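Local coordinates for protein indole-3-acetic acid-amido synthetase GH3.15 (Arabidopsis thaliana, PDB 6E1Q) that joins the auxin precursor indole-3-butyric acid to glutamine, and possibly to cysteine, at the expense of ATP, which is split to AMP and diphosphate, at residues 35-45 / 395-403. Residues are numbered along the deposited sequence; the frame is centred on the assembly and turned at random.
Sequences ILSRNAQTEYL and VTTFSGLYR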
loop_
_atom_site.group_PDB
_atom_site.type_symbol
_atom_site.label_atom_id
_atom_site.label_comp_id
_atom_site.label_asym_id
_atom_site.label_seq_id
_atom_site.Cartn_x
_atom_site.Cartn_y
_atom_site.Cartn_z
ATOM N N ILE A 35 19.941 8.987 18.712
ATOM C CA ILE A 35 18.975 8.035 19.258
ATOM C C ILE A 35 19.530 7.361 20.501
ATOM O O ILE A 35 18.852 7.273 21.534
ATOM C CB ILE A 35 18.588 6.991 18.199
ATOM C CG1 ILE A 35 17.703 7.631 17.135
ATOM C CG2 ILE A 35 17.868 5.799 18.874
ATOM C CD1 ILE A 35 17.444 6.715 15.932
ATOM N N LEU A 36 20.769 6.860 20.414
ATOM C CA LEU A 36 21.353 6.140 21.539
ATOM C C LEU A 36 21.602 7.055 22.729
ATOM O O LEU A 36 21.489 6.616 23.882
ATOM C CB LEU A 36 22.658 5.463 21.118
ATOM C CG LEU A 36 22.524 4.427 19.996
ATOM C CD1 LEU A 36 23.819 3.661 19.823
ATOM C CD2 LEU A 36 21.343 3.479 20.226
ATOM N N SER A 37 21.955 8.320 22.481
ATOM C CA SER A 37 22.182 9.243 23.592
ATOM C C SER A 37 20.867 9.628 24.262
ATOM O O SER A 37 20.746 9.570 25.488
ATOM C CB SER A 37 22.929 10.490 23.113
ATOM O OG SER A 37 24.083 10.150 22.367
ATOM N N ARG A 38 19.864 10.007 23.470
ATOM C CA ARG A 38 18.610 10.477 24.049
ATOM C C ARG A 38 17.843 9.356 24.740
ATOM O O ARG A 38 17.114 9.619 25.705
ATOM C CB ARG A 38 17.746 11.145 22.971
ATOM C CG ARG A 38 18.130 12.614 22.732
ATOM C CD ARG A 38 17.652 13.189 21.395
ATOM N NE ARG A 38 18.536 14.266 20.927
ATOM C CZ ARG A 38 18.430 14.892 19.752
ATOM N NH1 ARG A 38 17.472 14.567 18.891
ATOM N NH2 ARG A 38 19.294 15.847 19.433
ATOM N N ASN A 39 18.008 8.107 24.290
ATOM C CA ASN A 39 17.231 6.986 24.813
ATOM C C ASN A 39 18.048 6.068 25.712
ATOM O O ASN A 39 17.634 4.932 25.971
ATOM C CB ASN A 39 16.617 6.189 23.661
ATOM C CG ASN A 39 15.593 6.991 22.893
ATOM O OD1 ASN A 39 14.508 7.283 23.401
ATOM N ND2 ASN A 39 15.934 7.366 21.667
ATOM N N ALA A 40 19.178 6.561 26.224
ATOM C CA ALA A 40 20.124 5.725 26.956
ATOM C C ALA A 40 19.553 5.202 28.268
ATOM O O ALA A 40 20.019 4.177 28.778
ATOM C CB ALA A 40 21.408 6.514 27.229
ATOM N N GLN A 41 18.579 5.893 28.857
ATOM C CA GLN A 41 18.024 5.435 30.120
ATOM C C GLN A 41 16.647 4.798 29.963
ATOM O O GLN A 41 15.998 4.514 30.974
ATOM C CB GLN A 41 17.982 6.579 31.135
ATOM C CG GLN A 41 19.375 7.051 31.583
ATOM C CD GLN A 41 20.173 5.959 32.306
ATOM O OE1 GLN A 41 21.154 5.431 31.770
ATOM N NE2 GLN A 41 19.756 5.622 33.525
ATOM N N THR A 42 16.188 4.555 28.730
ATOM C CA THR A 42 14.978 3.755 28.555
ATOM C C THR A 42 15.215 2.342 29.080
ATOM O O THR A 42 16.346 1.846 29.115
ATOM C CB THR A 42 14.543 3.673 27.086
ATOM O OG1 THR A 42 15.552 3.004 26.310
ATOM C CG2 THR A 42 14.261 5.051 26.515
ATOM N N GLU A 43 14.136 1.690 29.504
ATOM C CA GLU A 43 14.282 0.313 29.965
ATOM C C GLU A 43 14.837 -0.566 28.856
ATOM O O GLU A 43 15.730 -1.380 29.090
ATOM C CB GLU A 43 12.941 -0.233 30.459
ATOM C CG GLU A 43 12.972 -1.725 30.692
ATOM C CD GLU A 43 11.667 -2.287 31.240
ATOM O OE1 GLU A 43 10.919 -1.568 31.948
ATOM O OE2 GLU A 43 11.396 -3.466 30.956
ATOM N N TYR A 44 14.356 -0.373 27.628
ATOM C CA TYR A 44 14.780 -1.232 26.524
ATOM C C TYR A 44 16.272 -1.081 26.232
ATOM O O TYR A 44 17.011 -2.071 26.175
ATOM C CB TYR A 44 13.959 -0.927 25.264
ATOM C CG TYR A 44 14.207 -1.959 24.184
ATOM C CD1 TYR A 44 13.464 -3.128 24.151
ATOM C CD2 TYR A 44 15.220 -1.791 23.235
ATOM C CE1 TYR A 44 13.694 -4.093 23.202
ATOM C CE2 TYR A 44 15.454 -2.758 22.273
ATOM C CZ TYR A 44 14.677 -3.907 22.262
ATOM O OH TYR A 44 14.873 -4.896 21.334
ATOM N N LEU A 45 16.735 0.152 26.031
ATOM C CA LEU A 45 18.108 0.339 25.567
ATOM C C LEU A 45 19.113 0.077 26.678
ATOM O O LEU A 45 20.168 -0.525 26.439
ATOM C CB LEU A 45 18.283 1.747 24.997
ATOM C CG LEU A 45 19.258 1.887 23.834
ATOM C CD1 LEU A 45 18.962 0.825 22.781
ATOM C CD2 LEU A 45 19.164 3.293 23.255
ATOM N N VAL A 395 15.492 -1.214 11.002
ATOM C CA VAL A 395 15.394 0.213 11.282
ATOM C C VAL A 395 15.516 0.468 12.774
ATOM O O VAL A 395 15.011 -0.292 13.609
ATOM C CB VAL A 395 14.095 0.832 10.722
ATOM C CG1 VAL A 395 13.971 0.549 9.221
ATOM C CG2 VAL A 395 12.847 0.329 11.506
ATOM N N THR A 396 16.131 1.570 13.120
ATOM C CA THR A 396 16.274 2.036 14.460
ATOM C C THR A 396 15.722 3.435 14.376
ATOM O O THR A 396 16.180 4.234 13.619
ATOM C CB THR A 396 17.703 2.037 14.906
ATOM O OG1 THR A 396 18.093 0.710 15.113
ATOM C CG2 THR A 396 17.836 2.727 16.160
ATOM N N THR A 397 14.737 3.712 15.193
ATOM C CA THR A 397 13.973 4.930 15.134
ATOM C C THR A 397 13.900 5.811 16.339
ATOM O O THR A 397 14.428 5.525 17.336
ATOM C CB THR A 397 12.508 4.614 14.759
ATOM O OG1 THR A 397 11.816 4.157 15.889
ATOM C CG2 THR A 397 12.424 3.544 13.777
ATOM N N PHE A 398 13.205 6.904 16.152
ATOM C CA PHE A 398 12.959 7.888 17.157
ATOM C C PHE A 398 11.682 7.652 17.947
ATOM O O PHE A 398 11.360 8.435 18.761
ATOM C CB PHE A 398 12.895 9.268 16.550
ATOM C CG PHE A 398 14.211 9.815 16.086
ATOM C CD1 PHE A 398 15.098 10.335 16.966
ATOM C CD2 PHE A 398 14.538 9.820 14.769
ATOM C CE1 PHE A 398 16.274 10.849 16.556
ATOM C CE2 PHE A 398 15.740 10.324 14.351
ATOM C CZ PHE A 398 16.605 10.830 15.249
ATOM N N SER A 399 10.947 6.598 17.670
ATOM C CA SER A 399 9.743 6.228 18.412
ATOM C C SER A 399 9.879 4.851 19.065
ATOM O O SER A 399 8.913 4.090 19.120
ATOM C CB SER A 399 8.517 6.270 17.496
ATOM O OG SER A 399 8.158 7.619 17.210
ATOM N N GLY A 400 11.083 4.501 19.530
ATOM C CA GLY A 400 11.248 3.344 20.391
ATOM C C GLY A 400 11.453 2.003 19.717
ATOM O O GLY A 400 11.267 0.973 20.372
ATOM N N LEU A 401 11.847 1.965 18.446
ATOM C CA LEU A 401 12.261 0.722 17.799
ATOM C C LEU A 401 13.767 0.739 17.546
ATOM O O LEU A 401 14.328 1.759 17.120
ATOM C CB LEU A 401 11.510 0.511 16.487
ATOM C CG LEU A 401 9.985 0.487 16.657
ATOM C CD1 LEU A 401 9.318 0.342 15.310
ATOM C CD2 LEU A 401 9.566 -0.643 17.596
ATOM N N TYR A 402 14.416 -0.399 17.797
ATOM C CA TYR A 402 15.863 -0.521 17.706
ATOM C C TYR A 402 16.180 -1.783 16.922
ATOM O O TYR A 402 15.799 -2.881 17.341
ATOM C CB TYR A 402 16.482 -0.559 19.105
ATOM C CG TYR A 402 16.066 0.634 19.926
ATOM C CD1 TYR A 402 16.759 1.836 19.829
ATOM C CD2 TYR A 402 14.961 0.573 20.772
ATOM C CE1 TYR A 402 16.381 2.937 20.568
ATOM C CE2 TYR A 402 14.571 1.673 21.526
ATOM C CZ TYR A 402 15.290 2.852 21.412
ATOM O OH TYR A 402 14.931 3.963 22.127
ATOM N N ARG A 403 16.839 -1.619 15.774
ATOM C CA ARG A 403 17.237 -2.729 14.901
ATOM C C ARG A 403 16.066 -3.668 14.644
ATOM O O ARG A 403 16.112 -4.871 14.915
ATOM C CB ARG A 403 18.425 -3.500 15.475
ATOM C CG ARG A 403 19.522 -2.596 15.991
ATOM C CD ARG A 403 20.786 -3.368 16.271
ATOM N NE ARG A 403 21.528 -3.651 15.048
ATOM C CZ ARG A 403 22.498 -4.554 14.959
ATOM N NH1 ARG A 403 22.836 -5.276 16.023
ATOM N NH2 ARG A 403 23.126 -4.736 13.808
HETATM O O HOH W 1 16.638 -4.422 19.494
#
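The loop 397-403 of the beta hairpin formed by strands 390-396 and 404-416 packs its Tyr-402 against the type I beta turn, Asn-39 to Thr-42, and the helices it joins, 24-38 and 43-49. Leu-45 lays CD1 over one face of the Tyr-402 ring, 4.0 Å from its centroid, while Ile-35 brings CG2 to the ring's edge, 3.6 Å from CE1 of Tyr-402. The ring of Tyr-44 runs nearly parallel to that of Tyr-402, planes 12° apart, but is offset, with little ring-over-ring contact; CD2 of Tyr-44 lies 3.4 Å from CD2 of Tyr-402. A water bridges the hydroxyl of Tyr-44 to the carbonyl O of Tyr-402. With CG1 beside its backbone N (chi1 -72°), Ile-35 sets that carbon over a face of the Phe-398 ring, 3.8 Å from the centroid, and CD1 reaches the carbonyl O atoms of Thr-396 and Thr-397. Tyr-402 OH comes to 3.2 Å from Asn-39 CB, yet its hydrogen bond goes to the carbonyl O of Ile-86. Asn-39 turns its amide back, ND2 donating to Ile-35 O at 2.9 Å, and OD1 takes the N-H of Asp-88. Cutting Tyr-402 back to an alanine is likely to leave a gap between Leu-45, Tyr-44 and Ile-35 and to deprive Ile-86 O of its hydroxyl partner. Thr-42 OG1 accepts from Leu-45 N at 3.1 Å. The whole is a beta-hairpin loop packed on two turn-linked helices, the second opening with a threonine N-cap.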